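Local coordinates for Iron(III) ABC transporter, periplasmic iron-compound-binding protein (PDB 5GGY), which probably binds ferric siderophores of the Desferal (desferrioxamine) type in the periplasm and hands them to an ABC transporter for iron uptake, at residues P104-S107 with N111-Q114; N179-Y184 with M262-S267; W202-K207 with W256-A261. One frame throughout, in Å; residues are numbered along the deposited sequence.

Interaction 1. Residues P104-S107 with N111-Q114; sequences PNFS and NAAQ
N105 and F106 close on A112 from two directions, one with an amide and the other with a ring, and everything tight in this contact is gathered round that one small residue. The amide of N105 sends ND2 to the carbonyl oxygen A112 O at 3.0 Å, in a nearly straight bond (N-H...O angle 173°). The acceptor lies in the amide plane of N105, whereas the donor sits a little off the plane of the A112 carbonyl. With CG anti to the backbone N (chi1 -162°), the N105 side chain extends across the gap and lies alongside the backbone of A112, its OD1 3.4 Å from A112 CA. The same OD1 also faces F106 N, but their separation is too short for the detail of that bond to be trusted. F106 comes in on the methyl side: CD1 and CE1 share the approach, with CE1 3.5 Å from A112 CB, the methyl oblique to the ring. N105 CG lies over one face of the phenyl group, 3.6 Å above its plane and toward the rim, so amide and ring are packed on each other as well as on the alanine. The arrangement joins the loop leaving strand 100-102, an outer strand of the three-stranded parallel sheet of one lobe, to the first turn of helix 112-126, for which N111 holds the N-cap position. All three touching residues are buried, and T181 also lies against F106 and A112. The flanks are looser. N111 and S107 are partly exposed and add little to the contact; S107 OG is hydrogen-bonded to Q109 N, within the connecting loop. The end of Q114, likewise partly exposed, leads away from the loop, and the residue packs on Q36 of the second subunit.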
loop_
_atom_site.group_PDB
_atom_site.type_symbol
_atom_site.label_atom_id
_atom_site.label_comp_id
_atom_site.label_asym_id
_atom_site.label_seq_id
_atom_site.Cartn_x
_atom_site.Cartn_y
_atom_site.Cartn_z
ATOM N N PRO A 104 5.432 4.436 -18.571
ATOM C CA PRO A 104 5.774 5.842 -18.339
ATOM C C PRO A 104 5.310 6.359 -16.979
ATOM O O PRO A 104 4.362 5.835 -16.397
ATOM C CB PRO A 104 5.041 6.563 -19.473
ATOM C CG PRO A 104 3.841 5.720 -19.715
ATOM C CD PRO A 104 4.292 4.294 -19.494
ATOM N N ASN A 105 5.988 7.390 -16.488
ATOM C CA ASN A 105 5.649 8.008 -15.215
ATOM C C ASN A 105 6.099 9.469 -15.187
ATOM O O ASN A 105 6.699 9.959 -16.146
ATOM C CB ASN A 105 6.288 7.231 -14.060
ATOM C CG ASN A 105 5.638 7.531 -12.717
ATOM O OD1 ASN A 105 4.836 8.457 -12.596
ATOM N ND2 ASN A 105 5.993 6.752 -11.700
ATOM N N PHE A 106 5.782 10.154 -14.091
ATOM C CA PHE A 106 6.236 11.520 -13.837
ATOM C C PHE A 106 5.759 12.496 -14.905
ATOM O O PHE A 106 6.425 13.490 -15.197
ATOM C CB PHE A 106 7.763 11.557 -13.721
ATOM C CG PHE A 106 8.306 10.616 -12.684
ATOM C CD1 PHE A 106 8.319 10.978 -11.348
ATOM C CD2 PHE A 106 8.789 9.366 -13.040
ATOM C CE1 PHE A 106 8.809 10.111 -10.387
ATOM C CE2 PHE A 106 9.277 8.499 -12.082
ATOM C CZ PHE A 106 9.282 8.871 -10.756
ATOM N N SER A 107 4.598 12.211 -15.484
ATOM C CA SER A 107 3.981 13.148 -16.407
ATOM C C SER A 107 3.213 14.188 -15.605
ATOM O O SER A 107 3.045 14.048 -14.394
ATOM C CB SER A 107 3.058 12.430 -17.395
ATOM O OG SER A 107 1.697 12.616 -17.048
ATOM N N ASN A 111 0.279 10.904 -10.856
ATOM C CA ASN A 111 0.712 10.931 -9.470
ATOM C C ASN A 111 1.853 9.939 -9.327
ATOM O O ASN A 111 1.631 8.738 -9.213
ATOM C CB ASN A 111 -0.428 10.601 -8.510
ATOM C CG ASN A 111 -0.046 10.839 -7.065
ATOM O OD1 ASN A 111 0.422 9.932 -6.377
ATOM N ND2 ASN A 111 -0.222 12.072 -6.602
ATOM N N ALA A 112 3.073 10.467 -9.339
ATOM C CA ALA A 112 4.293 9.677 -9.514
ATOM C C ALA A 112 4.387 8.440 -8.625
ATOM O O ALA A 112 4.657 7.341 -9.107
ATOM C CB ALA A 112 5.507 10.561 -9.284
ATOM N N ALA A 113 4.158 8.621 -7.329
ATOM C CA ALA A 113 4.305 7.533 -6.366
ATOM C C ALA A 113 3.287 6.414 -6.579
ATOM O O ALA A 113 3.622 5.236 -6.475
ATOM C CB ALA A 113 4.191 8.068 -4.963
ATOM N N GLN A 114 2.045 6.785 -6.872
ATOM C CA GLN A 114 1.004 5.796 -7.130
ATOM C C GLN A 114 1.309 5.011 -8.397
ATOM O O GLN A 114 1.112 3.798 -8.445
ATOM C CB GLN A 114 -0.367 6.460 -7.244
ATOM C CG GLN A 114 -0.893 7.030 -5.940
ATOM C CD GLN A 114 -2.286 7.611 -6.089
ATOM O OE1 GLN A 114 -2.942 7.423 -7.114
ATOM N NE2 GLN A 114 -2.745 8.324 -5.066
#

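Interaction 2. Residues N179-Y184 with M262-S267; sequences NSTPQY and MSLRYS
L264 wedges between T181 and Y184 in a buried, apolar helix-to-helix contact that brings the opening turn of helix 181-188 against the early part of helix 262-276. Its two methyl groups divide the work. CD2 meets the threonine, 3.7 Å from T181 CB and almost as near to T181 CG2, while CD1 comes obliquely to the tyrosine ring, 3.6 Å from Y184 CE1. Both T181 and Y184 cross the leucine at about a right angle, one turn of helix offering two small surfaces to one branched side chain. With CD1 anti to CA (chi2 173°), that methyl is the branch sent toward Y184, while CD2 turns to T181. The phenol ring of Y184 is swung toward the leucine by CG standing anti to the backbone N (chi1 166°).

Polar atoms lie beside this apolar centre. T181 OG1 points away from the methyl contacts and meets a water at 3.2 Å; the same water donates to S263 OG at 2.8 Å, so a water bridges the two helices. Farther along, S267 OG donates to S263 O at 2.6 Å, and S267 N reaches that carbonyl from the opposite face of its plane. Two bonds thus grip one buried oxygen, and the hydroxyl gives its proton within its own helix. S180 is the N-cap of helix 181-188, its OG accepting a weak bond from Q183 N and also bonded to T177 O.

Helix 112-126 covers the contact from another side, with A113 touching L264 and I117 against Y184. Helix 130-154 adds Y141 against the tyrosine, S57 of the second subunit packs on the same residue, and V255, shortly after strand 249-252, lies against S267.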
loop_
_atom_site.group_PDB
_atom_site.type_symbol
_atom_site.label_atom_id
_atom_site.label_comp_id
_atom_site.label_asym_id
_atom_site.label_seq_id
_atom_site.Cartn_x
_atom_site.Cartn_y
_atom_site.Cartn_z
ATOM N N ASN A 179 2.307 16.220 -7.103
ATOM C CA ASN A 179 2.287 14.919 -7.759
ATOM C C ASN A 179 3.637 14.209 -7.715
ATOM O O ASN A 179 3.828 13.186 -8.371
ATOM C CB ASN A 179 1.835 15.071 -9.210
ATOM C CG ASN A 179 2.762 15.956 -10.016
ATOM O OD1 ASN A 179 3.433 16.831 -9.470
ATOM N ND2 ASN A 179 2.808 15.731 -11.324
ATOM N N SER A 180 4.571 14.755 -6.944
ATOM C CA SER A 180 5.906 14.175 -6.848
ATOM C C SER A 180 5.950 13.041 -5.829
ATOM O O SER A 180 5.017 12.850 -5.052
ATOM C CB SER A 180 6.934 15.247 -6.477
ATOM O OG SER A 180 6.692 15.760 -5.180
ATOM N N THR A 181 7.045 12.289 -5.844
ATOM C CA THR A 181 7.249 11.211 -4.881
ATOM C C THR A 181 7.689 11.694 -3.485
ATOM O O THR A 181 7.324 11.069 -2.488
ATOM C CB THR A 181 8.276 10.173 -5.404
ATOM O OG1 THR A 181 9.481 10.830 -5.812
ATOM C CG2 THR A 181 7.700 9.406 -6.583
ATOM N N PRO A 182 8.471 12.793 -3.395
ATOM C CA PRO A 182 8.739 13.242 -2.022
ATOM C C PRO A 182 7.493 13.783 -1.323
ATOM O O PRO A 182 7.365 13.646 -0.107
ATOM C CB PRO A 182 9.780 14.349 -2.211
ATOM C CG PRO A 182 10.427 14.043 -3.512
ATOM C CD PRO A 182 9.328 13.500 -4.365
ATOM N N GLN A 183 6.592 14.390 -2.089
ATOM C CA GLN A 183 5.327 14.879 -1.548
ATOM C C GLN A 183 4.522 13.734 -0.942
ATOM O O GLN A 183 3.953 13.862 0.143
ATOM C CB GLN A 183 4.513 15.580 -2.638
ATOM C CG GLN A 183 3.092 15.934 -2.229
ATOM C CD GLN A 183 3.026 17.049 -1.202
ATOM O OE1 GLN A 183 4.019 17.726 -0.931
ATOM N NE2 GLN A 183 1.847 17.249 -0.623
ATOM N N TYR A 184 4.483 12.614 -1.656
ATOM C CA TYR A 184 3.816 11.409 -1.187
ATOM C C TYR A 184 4.462 10.917 0.101
ATOM O O TYR A 184 3.779 10.509 1.040
ATOM C CB TYR A 184 3.867 10.327 -2.269
ATOM C CG TYR A 184 3.511 8.929 -1.799
ATOM C CD1 TYR A 184 4.488 8.060 -1.318
ATOM C CD2 TYR A 184 2.206 8.466 -1.873
ATOM C CE1 TYR A 184 4.166 6.785 -0.899
ATOM C CE2 TYR A 184 1.875 7.192 -1.459
ATOM C CZ TYR A 184 2.860 6.354 -0.974
ATOM O OH TYR A 184 2.537 5.084 -0.558
ATOM N N MET A 262 10.104 1.297 -4.248
ATOM C CA MET A 262 10.941 1.201 -3.057
ATOM C C MET A 262 11.733 2.479 -2.802
ATOM O O MET A 262 12.272 2.668 -1.709
ATOM C CB MET A 262 11.886 0.001 -3.164
ATOM C CG MET A 262 11.187 -1.352 -3.040
ATOM S SD MET A 262 10.299 -1.583 -1.485
ATOM C CE MET A 262 8.606 -1.356 -2.021
ATOM N N SER A 263 11.795 3.354 -3.803
ATOM C CA SER A 263 12.419 4.662 -3.632
ATOM C C SER A 263 11.599 5.502 -2.659
ATOM O O SER A 263 12.110 6.436 -2.048
ATOM C CB SER A 263 12.556 5.387 -4.973
ATOM O OG SER A 263 11.291 5.818 -5.447
ATOM N N LEU A 264 10.319 5.163 -2.533
ATOM C CA LEU A 264 9.434 5.817 -1.578
ATOM C C LEU A 264 9.851 5.469 -0.153
ATOM O O LEU A 264 9.836 6.323 0.737
ATOM C CB LEU A 264 7.980 5.406 -1.824
ATOM C CG LEU A 264 7.456 5.602 -3.249
ATOM C CD1 LEU A 264 6.066 5.004 -3.395
ATOM C CD2 LEU A 264 7.456 7.074 -3.626
ATOM N N ARG A 265 10.225 4.209 0.052
ATOM C CA ARG A 265 10.692 3.744 1.353
ATOM C C ARG A 265 12.034 4.370 1.710
ATOM O O ARG A 265 12.243 4.805 2.841
ATOM C CB ARG A 265 10.814 2.218 1.373
ATOM C CG ARG A 265 11.311 1.653 2.700
ATOM C CD ARG A 265 11.912 0.260 2.540
ATOM N NE ARG A 265 12.590 -0.180 3.758
ATOM C CZ ARG A 265 12.092 -1.061 4.620
ATOM N NH1 ARG A 265 10.908 -1.616 4.403
ATOM N NH2 ARG A 265 12.784 -1.393 5.702
ATOM N N TYR A 266 12.943 4.400 0.739
ATOM C CA TYR A 266 14.271 4.970 0.938
ATOM C C TYR A 266 14.190 6.464 1.219
ATOM O O TYR A 266 14.873 6.977 2.107
ATOM C CB TYR A 266 15.151 4.717 -0.287
ATOM C CG TYR A 266 15.324 3.253 -0.627
ATOM C CD1 TYR A 266 15.334 2.824 -1.948
ATOM C CD2 TYR A 266 15.483 2.302 0.371
ATOM C CE1 TYR A 266 15.494 1.491 -2.265
ATOM C CE2 TYR A 266 15.644 0.963 0.063
ATOM C CZ TYR A 266 15.649 0.565 -1.258
ATOM O OH TYR A 266 15.810 -0.765 -1.567
ATOM N N SER A 267 13.351 7.157 0.455
ATOM C CA SER A 267 13.140 8.585 0.657
ATOM C C SER A 267 12.619 8.858 2.063
ATOM O O SER A 267 13.096 9.763 2.748
ATOM C CB SER A 267 12.159 9.142 -0.379
ATOM O OG SER A 267 12.645 8.991 -1.701
HETATM O O HOH W 1 11.582 8.419 -6.337
#

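Interaction 3. Residues W202-K207 with W256-A261; sequences WGIVQK and WSYGGA
W202 turns an edge of its indole toward the face of Y258, and the two rings stand almost perpendicular, at 89°, in an offset edge-to-face pair. W202 CG stands anti to the carbonyl carbon (chi1 -61°), which lays the indole beside Y258. The six-membered ring of W202 and the Y258 ring have centroids 5.8 Å apart; within this pair the side chains come nearest at W202 CE3 and Y258 CD2, 3.8 Å. On the opposite face of the tyrosine, S257 CB sits over the ring centre, so the phenol is flanked on both sides. Its edge is occupied as well. W202 O lies in the ring plane, 3.3 Å from Y258 CE2, and beyond it the methyl I204 CG2 reaches the phenol tip, 3.6 Å from Y258 OH, crossing at about a right angle. Rim, face and tip of the tyrosine are therefore all met by the 202-207 segment, which turns with positive phi at W202 and G203 just before strand 204-208. That strand pairs antiparallel with strand 172-176, whose Y176 touches both I204 and Y258, in the mixed sheet of one lobe. The other partner, 256-261, is the irregular loop running from strand 249-252 to helix 262-276. In solute-binding proteins of this family the siderophore occupies a shallow cleft between two lobes, and this partly exposed cluster of aromatic side chains is consistent with a place at such a cleft. W256 extends the cluster: Y258 CD1 lies 3.4 Å above the plane of its indole, offset to the rim, and W24 stacks edge-to-face on W256. A water donates to S257 O at 2.8 Å and, more weakly, to W202 O, a polar link beside the rings.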
loop_
_atom_site.group_PDB
_atom_site.type_symbol
_atom_site.label_atom_id
_atom_site.label_comp_id
_atom_site.label_asym_id
_atom_site.label_seq_id
_atom_site.Cartn_x
_atom_site.Cartn_y
_atom_site.Cartn_z
ATOM N N TRP A 202 7.691 15.545 -13.879
ATOM C CA TRP A 202 8.732 15.084 -12.953
ATOM C C TRP A 202 8.463 15.485 -11.504
ATOM O O TRP A 202 9.286 15.231 -10.622
ATOM C CB TRP A 202 10.111 15.601 -13.379
ATOM C CG TRP A 202 10.529 15.141 -14.735
ATOM C CD1 TRP A 202 10.608 15.895 -15.867
ATOM C CD2 TRP A 202 10.918 13.815 -15.105
ATOM N NE1 TRP A 202 11.028 15.120 -16.922
ATOM C CE2 TRP A 202 11.226 13.839 -16.480
ATOM C CE3 TRP A 202 11.041 12.610 -14.407
ATOM C CZ2 TRP A 202 11.645 12.704 -17.170
ATOM C CZ3 TRP A 202 11.457 11.485 -15.093
ATOM C CH2 TRP A 202 11.754 11.539 -16.460
ATOM N N GLY A 203 7.310 16.101 -11.260
ATOM C CA GLY A 203 6.949 16.553 -9.930
ATOM C C GLY A 203 7.848 17.672 -9.433
ATOM O O GLY A 203 8.133 17.755 -8.239
ATOM N N ILE A 204 8.299 18.533 -10.344
ATOM C CA ILE A 204 9.186 19.632 -9.977
ATOM C C ILE A 204 8.815 20.948 -10.657
ATOM O O ILE A 204 8.365 20.973 -11.796
ATOM C CB ILE A 204 10.663 19.313 -10.312
ATOM C CG1 ILE A 204 10.808 18.910 -11.772
ATOM C CG2 ILE A 204 11.202 18.235 -9.397
ATOM C CD1 ILE A 204 12.233 18.803 -12.241
ATOM N N VAL A 205 9.018 22.048 -9.942
ATOM C CA VAL A 205 8.904 23.377 -10.527
ATOM C C VAL A 205 10.139 24.185 -10.134
ATOM O O VAL A 205 10.632 24.083 -9.007
ATOM C CB VAL A 205 7.609 24.102 -10.083
ATOM C CG1 VAL A 205 7.581 24.323 -8.576
ATOM C CG2 VAL A 205 7.455 25.425 -10.831
ATOM N N GLN A 206 10.657 24.969 -11.071
ATOM C CA GLN A 206 11.894 25.697 -10.832
ATOM C C GLN A 206 11.631 27.077 -10.239
ATOM O O GLN A 206 10.823 27.851 -10.759
ATOM C CB GLN A 206 12.702 25.825 -12.123
ATOM C CG GLN A 206 14.104 26.354 -11.904
ATOM C CD GLN A 206 14.956 26.293 -13.152
ATOM O OE1 GLN A 206 14.542 25.743 -14.172
ATOM N NE2 GLN A 206 16.155 26.856 -13.077
ATOM N N LYS A 207 12.323 27.373 -9.143
ATOM C CA LYS A 207 12.170 28.646 -8.450
ATOM C C LYS A 207 13.511 29.330 -8.216
ATOM O O LYS A 207 14.544 28.670 -8.104
ATOM C CB LYS A 207 11.466 28.443 -7.106
ATOM C CG LYS A 207 10.030 27.969 -7.208
ATOM C CD LYS A 207 9.163 28.999 -7.907
ATOM C CE LYS A 207 7.703 28.581 -7.917
ATOM N NZ LYS A 207 6.866 29.555 -8.674
ATOM N N TRP A 256 17.038 8.761 -5.118
ATOM C CA TRP A 256 16.485 9.173 -6.401
ATOM C C TRP A 256 15.019 9.578 -6.271
ATOM O O TRP A 256 14.167 8.775 -5.882
ATOM C CB TRP A 256 16.647 8.049 -7.427
ATOM C CG TRP A 256 16.427 8.461 -8.859
ATOM C CD1 TRP A 256 15.609 7.853 -9.765
ATOM C CD2 TRP A 256 17.043 9.558 -9.550
ATOM N NE1 TRP A 256 15.673 8.502 -10.975
ATOM C CE2 TRP A 256 16.545 9.553 -10.869
ATOM C CE3 TRP A 256 17.964 10.545 -9.181
ATOM C CZ2 TRP A 256 16.938 10.496 -11.820
ATOM C CZ3 TRP A 256 18.351 11.479 -10.126
ATOM C CH2 TRP A 256 17.839 11.449 -11.429
ATOM N N SER A 257 14.737 10.835 -6.597
ATOM C CA SER A 257 13.395 11.383 -6.462
ATOM C C SER A 257 12.545 11.105 -7.695
ATOM O O SER A 257 11.428 11.606 -7.818
ATOM C CB SER A 257 13.459 12.888 -6.204
ATOM O OG SER A 257 14.344 13.191 -5.138
ATOM N N TYR A 258 13.085 10.304 -8.607
ATOM C CA TYR A 258 12.360 9.904 -9.804
ATOM C C TYR A 258 12.476 8.397 -10.014
ATOM O O TYR A 258 12.767 7.933 -11.117
ATOM C CB TYR A 258 12.884 10.656 -11.028
ATOM C CG TYR A 258 13.198 12.111 -10.750
ATOM C CD1 TYR A 258 14.494 12.518 -10.458
ATOM C CD2 TYR A 258 12.198 13.074 -10.769
ATOM C CE1 TYR A 258 14.787 13.838 -10.200
ATOM C CE2 TYR A 258 12.482 14.403 -10.512
ATOM C CZ TYR A 258 13.779 14.779 -10.228
ATOM O OH TYR A 258 14.078 16.098 -9.968
ATOM N N GLY A 259 12.248 7.637 -8.947
ATOM C CA GLY A 259 12.443 6.200 -8.983
ATOM C C GLY A 259 11.165 5.386 -8.917
ATOM O O GLY A 259 10.096 5.849 -9.316
ATOM N N GLY A 260 11.282 4.163 -8.408
ATOM C CA GLY A 260 10.158 3.246 -8.340
ATOM C C GLY A 260 9.481 3.190 -6.985
ATOM O O GLY A 260 9.524 4.149 -6.212
ATOM N N ALA A 261 8.858 2.050 -6.698
ATOM C CA ALA A 261 8.083 1.866 -5.474
ATOM C C ALA A 261 8.939 1.934 -4.215
ATOM O O ALA A 261 8.547 2.550 -3.228
ATOM C CB ALA A 261 7.338 0.539 -5.519
HETATM O O HOH W 2 9.140 13.173 -7.894
#

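How the interactions relate
The three contacts form one connected cluster, their centres 9 to 11 Å apart. Interactions 1 and 2 meet through the backbone, A112 N lying 3.0 Å from N179 O in a probable hydrogen bond, and through A113 CB packed 3.3 Å from Y184 CG. Interaction 1 joins interaction 3 by a probable bond from W202 N to F106 O at 2.7 Å, with F106 CZ against the backbone of Y258 and G259. T181 OG1 of interaction 2 approaches S257 O of interaction 3 to 2.9 Å. The touching residues of interactions 1 and 2 are buried, those of interaction 3 partly exposed, and the aromatic group of interaction 3 is consistent with a position near the siderophore cleft.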